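Local coordinates for unsaturated glucuronyl hydrolase (Streptococcus agalactiae, PDB 2ZZR), which hydrolyses unsaturated hyaluronate, chondroitin and heparin disaccharides, releasing the unsaturated uronic acid that polysaccharide lyases leave at their non-reducing end, at residues K134-E137 / A138-A142; E82-D86 / K87-N91; K61-D64 / N65-W68; A353-P356 / L357-G361. All coordinates share one frame; numbering follows the deposited sequence. Where two conformers were deposited one is given.

Contact 1: residues K134-E137 / A138-A142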
# COMPACT_ATOMS: atom_id res chain seq x y z
N LYS A 134 12.17 17.19 -13.00
CA LYS A 134 13.14 16.34 -12.31
C LYS A 134 12.42 15.20 -11.58
O LYS A 134 12.95 14.08 -11.49
CB LYS A 134 14.02 17.14 -11.34
CG LYS A 134 15.07 18.00 -12.05
CD LYS A 134 16.07 18.60 -11.07
CE LYS A 134 17.17 19.36 -11.81
NZ LYS A 134 18.19 18.44 -12.40
N ALA A 135 11.22 15.48 -11.08
CA ALA A 135 10.35 14.45 -10.51
C ALA A 135 9.95 13.42 -11.57
O ALA A 135 9.96 12.21 -11.30
CB ALA A 135 9.11 15.09 -9.88
N LEU A 136 9.63 13.89 -12.77
CA LEU A 136 9.36 13.01 -13.90
C LEU A 136 10.59 12.18 -14.27
O LEU A 136 10.49 10.97 -14.47
CB LEU A 136 8.85 13.80 -15.11
CG LEU A 136 8.54 13.02 -16.39
CD1 LEU A 136 7.47 11.95 -16.15
CD2 LEU A 136 8.12 13.96 -17.52
N GLU A 137 11.74 12.84 -14.37
CA GLU A 137 12.99 12.18 -14.72
C GLU A 137 13.30 11.03 -13.76
O GLU A 137 13.61 9.92 -14.19
CB GLU A 137 14.13 13.20 -14.70
CG GLU A 137 15.49 12.63 -15.09
CD GLU A 137 16.62 13.63 -14.88
OE1 GLU A 137 17.79 13.20 -14.88
OE2 GLU A 137 16.35 14.84 -14.71
N ALA A 138 13.19 11.31 -12.46
CA ALA A 138 13.44 10.30 -11.43
C ALA A 138 12.46 9.13 -11.56
O ALA A 138 12.85 7.97 -11.41
CB ALA A 138 13.35 10.91 -10.05
N THR A 139 11.20 9.45 -11.84
CA THR A 139 10.16 8.42 -12.01
C THR A 139 10.47 7.47 -13.17
O THR A 139 10.41 6.24 -13.00
CB THR A 139 8.76 9.06 -12.20
OG1 THR A 139 8.40 9.83 -11.04
CG2 THR A 139 7.71 7.98 -12.42
N ILE A 140 10.81 8.02 -14.34
CA ILE A 140 11.11 7.19 -15.50
C ILE A 140 12.35 6.32 -15.26
O ILE A 140 12.34 5.13 -15.56
CB ILE A 140 11.24 8.02 -16.81
CG1 ILE A 140 9.94 8.79 -17.08
CG2 ILE A 140 11.60 7.11 -18.00
CD1 ILE A 140 8.68 7.93 -17.16
N LYS A 141 13.38 6.92 -14.68
CA LYS A 141 14.60 6.18 -14.34
C LYS A 141 14.30 5.05 -13.35
O LYS A 141 14.81 3.94 -13.49
CB LYS A 141 15.69 7.12 -13.82
CG LYS A 141 16.32 7.97 -14.92
CD LYS A 141 17.26 9.02 -14.34
CE LYS A 141 18.01 9.76 -15.45
NZ LYS A 141 19.01 10.70 -14.89
N ALA A 142 13.44 5.34 -12.36
CA ALA A 142 12.97 4.32 -11.41
C ALA A 142 12.20 3.19 -12.09
O ALA A 142 12.38 2.02 -11.74
CB ALA A 142 12.13 4.96 -10.31

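Contact 2: residues E82-D86 / K87-N91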
# COMPACT_ATOMS: atom_id res chain seq x y z
N GLU A 82 -1.31 19.18 -0.52
CA GLU A 82 -2.57 19.26 -1.24
C GLU A 82 -3.68 19.84 -0.37
O GLU A 82 -4.57 20.52 -0.87
CB GLU A 82 -2.99 17.89 -1.75
CG GLU A 82 -2.06 17.35 -2.81
CD GLU A 82 -2.71 16.30 -3.65
OE1 GLU A 82 -2.12 15.21 -3.81
OE2 GLU A 82 -3.82 16.56 -4.16
N TYR A 83 -3.60 19.56 0.93
CA TYR A 83 -4.60 20.03 1.87
C TYR A 83 -4.49 21.53 2.15
O TYR A 83 -5.51 22.21 2.20
CB TYR A 83 -4.53 19.24 3.18
CG TYR A 83 -5.57 19.68 4.19
CD1 TYR A 83 -6.90 19.28 4.06
CD2 TYR A 83 -5.22 20.49 5.27
CE1 TYR A 83 -7.86 19.67 4.98
CE2 TYR A 83 -6.17 20.89 6.20
CZ TYR A 83 -7.49 20.48 6.04
OH TYR A 83 -8.44 20.86 6.96
N ASN A 84 -3.28 22.04 2.35
CA ASN A 84 -3.13 23.44 2.79
C ASN A 84 -2.29 24.38 1.91
O ASN A 84 -2.16 25.57 2.23
CB ASN A 84 -2.70 23.51 4.27
CG ASN A 84 -1.25 23.09 4.51
OD1 ASN A 84 -0.84 22.89 5.66
ND2 ASN A 84 -0.47 22.96 3.45
N GLN A 85 -1.74 23.84 0.82
CA GLN A 85 -0.95 24.63 -0.15
C GLN A 85 0.20 25.43 0.48
O GLN A 85 0.57 26.50 -0.02
CB GLN A 85 -1.87 25.55 -0.98
CG GLN A 85 -2.97 24.84 -1.78
CD GLN A 85 -4.19 24.48 -0.94
OE1 GLN A 85 -4.63 25.25 -0.08
NE2 GLN A 85 -4.76 23.30 -1.20
N ASP A 86 0.77 24.91 1.57
CA ASP A 86 1.88 25.56 2.27
C ASP A 86 3.18 25.32 1.51
O ASP A 86 3.64 24.18 1.40
CB ASP A 86 1.98 25.05 3.71
CG ASP A 86 3.08 25.74 4.54
OD1 ASP A 86 3.74 26.68 4.06
OD2 ASP A 86 3.26 25.34 5.70
N LYS A 87 3.75 26.40 0.98
CA LYS A 87 5.01 26.35 0.24
C LYS A 87 6.14 25.67 1.02
O LYS A 87 7.02 25.05 0.42
CB LYS A 87 5.43 27.77 -0.16
CG LYS A 87 6.04 27.89 -1.56
CD LYS A 87 7.56 27.73 -1.56
CE LYS A 87 8.29 29.04 -1.29
NZ LYS A 87 8.33 29.92 -2.50
N LYS A 88 6.11 25.77 2.35
CA LYS A 88 7.10 25.14 3.22
C LYS A 88 7.13 23.61 3.03
O LYS A 88 8.20 22.99 3.04
CB LYS A 88 6.83 25.47 4.69
CG LYS A 88 7.90 24.96 5.66
CD LYS A 88 7.33 24.66 7.04
CE LYS A 88 7.17 25.92 7.88
NZ LYS A 88 6.24 25.69 9.02
N LEU A 89 5.94 23.02 2.87
CA LEU A 89 5.82 21.58 2.64
C LEU A 89 6.40 21.19 1.29
O LEU A 89 7.14 20.21 1.18
CB LEU A 89 4.36 21.14 2.75
CG LEU A 89 3.73 21.26 4.14
CD1 LEU A 89 2.24 21.02 4.05
CD2 LEU A 89 4.37 20.31 5.14
N LYS A 90 6.07 21.96 0.26
CA LYS A 90 6.61 21.75 -1.08
C LYS A 90 8.13 21.85 -1.08
O LYS A 90 8.82 21.05 -1.72
CB LYS A 90 6.01 22.75 -2.07
CG LYS A 90 6.63 22.71 -3.45
CD LYS A 90 6.05 23.78 -4.35
CE LYS A 90 6.71 23.76 -5.71
NZ LYS A 90 5.95 24.59 -6.69
N ASN A 91 8.66 22.84 -0.36
CA ASN A 91 10.10 23.02 -0.26
C ASN A 91 10.82 21.77 0.24
O ASN A 91 11.79 21.33 -0.37
CB ASN A 91 10.44 24.22 0.63
CG ASN A 91 10.22 25.54 -0.08
OD1 ASN A 91 10.09 25.59 -1.31
ND2 ASN A 91 10.20 26.63 0.69
O HOH W 1 4.00 26.76 7.81

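Contact 3: residues K61-D64 / N65-W68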
# COMPACT_ATOMS: atom_id res chain seq x y z
N LYS A 61 13.10 6.69 14.63
CA LYS A 61 14.48 7.10 14.50
C LYS A 61 14.67 7.79 13.16
O LYS A 61 13.77 7.78 12.31
CB LYS A 61 15.43 5.91 14.68
CG LYS A 61 15.56 5.46 16.13
CD LYS A 61 16.33 4.15 16.28
CE LYS A 61 16.20 3.64 17.70
NZ LYS A 61 16.82 2.29 17.86
N VAL A 62 15.83 8.41 12.97
CA VAL A 62 16.14 9.17 11.77
C VAL A 62 17.16 8.41 10.92
O VAL A 62 18.15 7.89 11.45
CB VAL A 62 16.68 10.58 12.13
CG1 VAL A 62 16.90 11.40 10.88
CG2 VAL A 62 15.73 11.30 13.08
N MET A 63 16.91 8.35 9.61
CA MET A 63 17.76 7.59 8.70
C MET A 63 17.96 8.27 7.35
O MET A 63 17.25 9.22 7.01
CB MET A 63 17.19 6.18 8.50
CG MET A 63 15.97 6.14 7.57
SD MET A 63 15.61 4.47 7.01
CE MET A 63 17.07 4.12 6.04
N ASP A 64 18.92 7.77 6.58
CA ASP A 64 19.17 8.30 5.24
C ASP A 64 18.23 7.67 4.21
O ASP A 64 17.29 6.95 4.58
CB ASP A 64 20.65 8.15 4.85
CG ASP A 64 21.11 6.69 4.77
OD1 ASP A 64 20.29 5.76 4.92
OD2 ASP A 64 22.32 6.48 4.54
N ASN A 65 18.48 7.94 2.93
CA ASN A 65 17.61 7.49 1.85
C ASN A 65 18.06 6.16 1.25
O ASN A 65 18.49 6.10 0.09
CB ASN A 65 17.49 8.58 0.77
CG ASN A 65 16.26 8.40 -0.11
OD1 ASN A 65 15.52 7.42 0.03
ND2 ASN A 65 16.03 9.35 -1.01
N THR A 66 17.93 5.09 2.04
CA THR A 66 18.43 3.77 1.62
C THR A 66 17.48 2.62 1.96
O THR A 66 17.84 1.45 1.77
CB THR A 66 19.82 3.46 2.25
OG1 THR A 66 19.70 3.47 3.68
CG2 THR A 66 20.87 4.49 1.81
N GLU A 67 16.29 2.92 2.46
CA GLU A 67 15.30 1.88 2.76
C GLU A 67 14.25 1.74 1.66
O GLU A 67 14.36 2.38 0.62
CB GLU A 67 14.64 2.13 4.12
CG GLU A 67 15.22 1.30 5.28
CD GLU A 67 14.87 -0.18 5.22
OE1 GLU A 67 14.31 -0.63 4.20
OE2 GLU A 67 15.18 -0.90 6.20
N TRP A 68 13.26 0.87 1.87
CA TRP A 68 12.16 0.71 0.92
C TRP A 68 11.00 1.66 1.24
O TRP A 68 10.03 1.74 0.49
CB TRP A 68 11.64 -0.74 0.89
CG TRP A 68 10.90 -1.21 2.13
CD1 TRP A 68 11.46 -1.73 3.26
CD2 TRP A 68 9.48 -1.21 2.33
NE1 TRP A 68 10.47 -2.05 4.17
CE2 TRP A 68 9.25 -1.74 3.62
CE3 TRP A 68 8.38 -0.81 1.56
CZ2 TRP A 68 7.96 -1.88 4.17
CZ3 TRP A 68 7.09 -0.96 2.09
CH2 TRP A 68 6.90 -1.49 3.38

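Contact 4: residues A353-P356 / L357-G361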
# COMPACT_ATOMS: atom_id res chain seq x y z
N ALA A 353 7.94 15.28 19.06
CA ALA A 353 8.86 14.92 17.98
C ALA A 353 9.01 13.41 17.80
O ALA A 353 9.24 12.68 18.77
CB ALA A 353 10.23 15.58 18.21
N GLY A 354 8.86 12.96 16.56
CA GLY A 354 9.07 11.56 16.20
C GLY A 354 7.89 10.61 16.35
O GLY A 354 8.00 9.44 15.99
N ARG A 355 6.76 11.10 16.87
CA ARG A 355 5.55 10.29 16.96
C ARG A 355 5.01 10.02 15.55
O ARG A 355 5.23 10.83 14.64
CB ARG A 355 4.47 10.98 17.81
CG ARG A 355 4.79 11.10 19.30
CD ARG A 355 4.50 9.84 20.10
NE ARG A 355 3.07 9.56 20.23
CZ ARG A 355 2.57 8.62 21.03
NH1 ARG A 355 1.26 8.42 21.08
NH2 ARG A 355 3.38 7.87 21.77
N PRO A 356 4.31 8.88 15.36
CA PRO A 356 3.69 8.59 14.07
C PRO A 356 2.29 9.21 13.99
O PRO A 356 1.78 9.72 14.99
CB PRO A 356 3.58 7.07 14.09
CG PRO A 356 3.36 6.74 15.52
CD PRO A 356 4.07 7.80 16.33
N LEU A 357 1.69 9.17 12.81
CA LEU A 357 0.31 9.64 12.65
C LEU A 357 -0.66 8.61 13.21
O LEU A 357 -1.72 8.97 13.74
CB LEU A 357 0.00 9.89 11.17
CG LEU A 357 0.92 10.82 10.37
CD1 LEU A 357 0.35 11.04 8.99
CD2 LEU A 357 1.11 12.16 11.10
N LEU A 358 -0.28 7.34 13.10
CA LEU A 358 -1.14 6.21 13.40
C LEU A 358 -0.38 5.19 14.25
O LEU A 358 0.75 4.83 13.92
CB LEU A 358 -1.61 5.57 12.09
CG LEU A 358 -2.63 4.42 12.09
CD1 LEU A 358 -4.02 4.87 12.51
CD2 LEU A 358 -2.68 3.76 10.72
N LEU A 359 -1.00 4.74 15.33
CA LEU A 359 -0.37 3.79 16.25
C LEU A 359 -0.80 2.36 15.96
O LEU A 359 -1.70 2.12 15.15
CB LEU A 359 -0.72 4.16 17.70
CG LEU A 359 -0.32 5.55 18.22
CD1 LEU A 359 -0.99 5.84 19.56
CD2 LEU A 359 1.18 5.70 18.33
N HIS A 360 -0.14 1.41 16.62
CA HIS A 360 -0.54 -0.00 16.64
C HIS A 360 -0.49 -0.71 15.28
O HIS A 360 -1.46 -1.34 14.86
CB HIS A 360 -1.89 -0.19 17.34
CG HIS A 360 -1.98 0.51 18.66
ND1 HIS A 360 -1.23 0.13 19.76
CD2 HIS A 360 -2.71 1.58 19.06
CE1 HIS A 360 -1.51 0.92 20.78
NE2 HIS A 360 -2.40 1.81 20.38
N GLY A 361 0.65 -0.59 14.61
CA GLY A 361 0.95 -1.40 13.43
C GLY A 361 1.89 -2.54 13.81
O GLY A 361 2.40 -2.58 14.93

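Contact 1: residues K134-E137 / A138-A142
Glu137 and Lys141, one helical turn apart, lie side by side and point the same way, closing an i to i+4 salt bridge with Glu137 OE1 2.8 Å from Lys141 NZ. The carboxylate offers its anti lone pair, the one turned away from OE2. Both chains run extended beyond CG, and their methylenes keep company below the charges, with Glu137 CG 3.8 Å from Lys141 CE. Lys141 NZ also bonds to Asn105 OD1, so the ammonium group ties the pair to helix 87-105.

A second polar group sits on the buried side. With its hydroxyl beside its own backbone N (chi1 -62°), Thr139 can reach back to the preceding turn, where OG1 donates to Ala135 O at 2.9 Å. Ala135 O also accepts from Thr139 N at 3.1 Å, and the two donors come from opposite faces of the carbonyl plane. Thr139 OG1 is in addition hydrogen-bonded to Thr124 OG1, which accounts for a hydroxyl held away from solvent between helices. Leu136 and Ile140 form the apolar pair, again side by side, with Leu136 CD1 4.1 Å from Ile140 CG1.

Beneath these side chains runs the regular i to i+4 ladder, including Ile140 N to Leu136 O at 3.0 Å and Lys141 N to Glu137 O at the same length. Further out, Leu136 and Thr139 rest on Phe184 of helix 180-189, and Ala138 on Cys123 of helix 115-130. The arrangement is that of an amphipathic alpha-helix in the helical barrel of a family 88 glycoside hydrolase, with Ala135, Leu136, Ala138 and Thr139 against neighbouring helices and an ion pair along the flank.

Contact 2: residues E82-D86 / K87-N91
The backbone of Asp86 links two helices through a tight turn: Gln85 takes positive phi (54°) as helix 70-84 ends, and Asp86 then serves as N-cap of helix 87-105. Its carboxylate accepts from Lys88 N, with OD1 3.1 Å from that nitrogen, and the N-H arrives from above the carboxylate plane. CG of Asp86, trans to its own N (chi1 -177°), lies beside the carbonyl carbon, a torsion that places OD1 where Lys88 N can meet it. The carbonyl O of Asp86 receives Leu89 N at 3.0 Å and, weakly, Lys90 N.

The other carboxylate oxygen reaches Lys88 through water: the water donates to Asp86 OD2 at 2.6 Å and accepts from Lys88 NZ at 2.8 Å. The charged ends themselves, Asp86 OD2 and Lys88 NZ, stay 4.5 Å apart. On the inner side, the side chains of Asn84 and Leu89 cross at about a right angle, and methyl CD1 of Leu89 meets the amide at Asn84 ND2, 3.4 Å away.

Tyr40 OH of helix 25-46 bonds to both Asn84 OD1 and Asp86 OD2. Leu89 packs between that helix and helix 70-84, touching Tyr40, Ile43 and Ala80. The turn thus joins helix 70-84 to helix 87-105 at the surface, with helix 25-46 alongside.

Contact 3: residues K61-D64 / N65-W68
Met63 and Glu67 make the close-packed half of this turn. Their side chains cross at about a right angle, and the thioether lies against the aliphatic part of the glutamate: Met63 CE is 3.5 Å from Glu67 CG, and Met63 SD is 3.6 Å from the same atom. A bend at the last torsion of the methionine (chi3 -65°) turns the methyl group toward the loop, where CE also comes within 3.6 Å of Thr66 OG1. Pro53 of strand 50-56 touches both Met63 and Glu67. Beyond the methylenes, the carboxylate of Glu67 turns back on its own backbone, and OE1 accepts from Trp68 N at 3.0 Å through its anti lone pair.

The solvent side is held by polar atoms. There Asp64, an exposed residue, accepts the hydroxyl of Thr66 in a short bond, OG1 to OD1 2.7 Å, reached on the syn side but 30° out of the carboxylate plane. The methyl Thr66 CG2 stays 3.4 Å from Asp64 OD1. A weak backbone bond from Thr66 N to Asp64 O, 3.2 Å long, accompanies the side-chain link.

Asn65 faces away from this pair, its amide bonded to Arg103 and Ser99 of helix 87-105; Arg103 also binds Glu67 O. The Glu67 side chain stands about 7 Å from that of Asp114, the probable nucleophile, and Trp68 touches that aspartate. The turn thus carries the chain from strand 59-63, paired with strand 50-56, past the C-terminal part of helix 87-105 and into helix 70-84.

Contact 4: residues A353-P356 / L357-G361
Leu359 folds back on Arg355 and Pro356 in an irregular loop that joins helix 328-346 to the short strand 361-362 of this helical-barrel hydrolase. In the backbone, Gly354 has positive phi (88°), a conformation in which a side chain would press against the preceding carbonyl. The apolar part is carried by one leucine branch. Pro356 and Leu359 cross at about a right angle, and methyl CD2 meets the proline ring at CG, 3.7 Å away. The ring is also near the backbone, with Pro356 CG 3.6 Å from Leu358 O.

Polar bonds fix the loop from outside. Asp379 of helix 376-390 takes the N-H of Leu357 on OD2 and that of Leu358 on OD1, so one carboxylate grips two successive amides. Asn42 of helix 25-46 spans the other arm, accepting from Gly354 N and donating to Arg355 O.

A cation lying over aliphatic carbon is the third kind of interaction. The Arg355 chain bends at both chi2 (-81°) and chi3, which carries the guanidinium round to Leu359, while its NE bonds to Asn348 OD1. Methyl CD2 of Leu359 sits 3.8 Å above one face, offset toward the rim, and its partner methyl CD1 lies 3.7 Å from Arg355 NH1.

In the fold
From the N terminus, contact 3 comes first, turning the chain out of strand 59-63 toward helix 70-84. Contact 2 follows at the other end of that helix and reverses the chain into helix 87-105; contact 1 then lies within helix 133-147, where it closes no loop. Contact 4 comes much later, folding the loop between helix 328-346 and strand 361-362. The four are in series, with none nested or crossing. Helix 87-105 links the first three, since it begins in contact 2 and supplies partners to contacts 1 and 3. Helix 25-46 lies against contacts 2, 3 and 4. Contacts 3 and 4 come closest, about 6 Å between nearest atoms, and strand 59-63 touches contact 4.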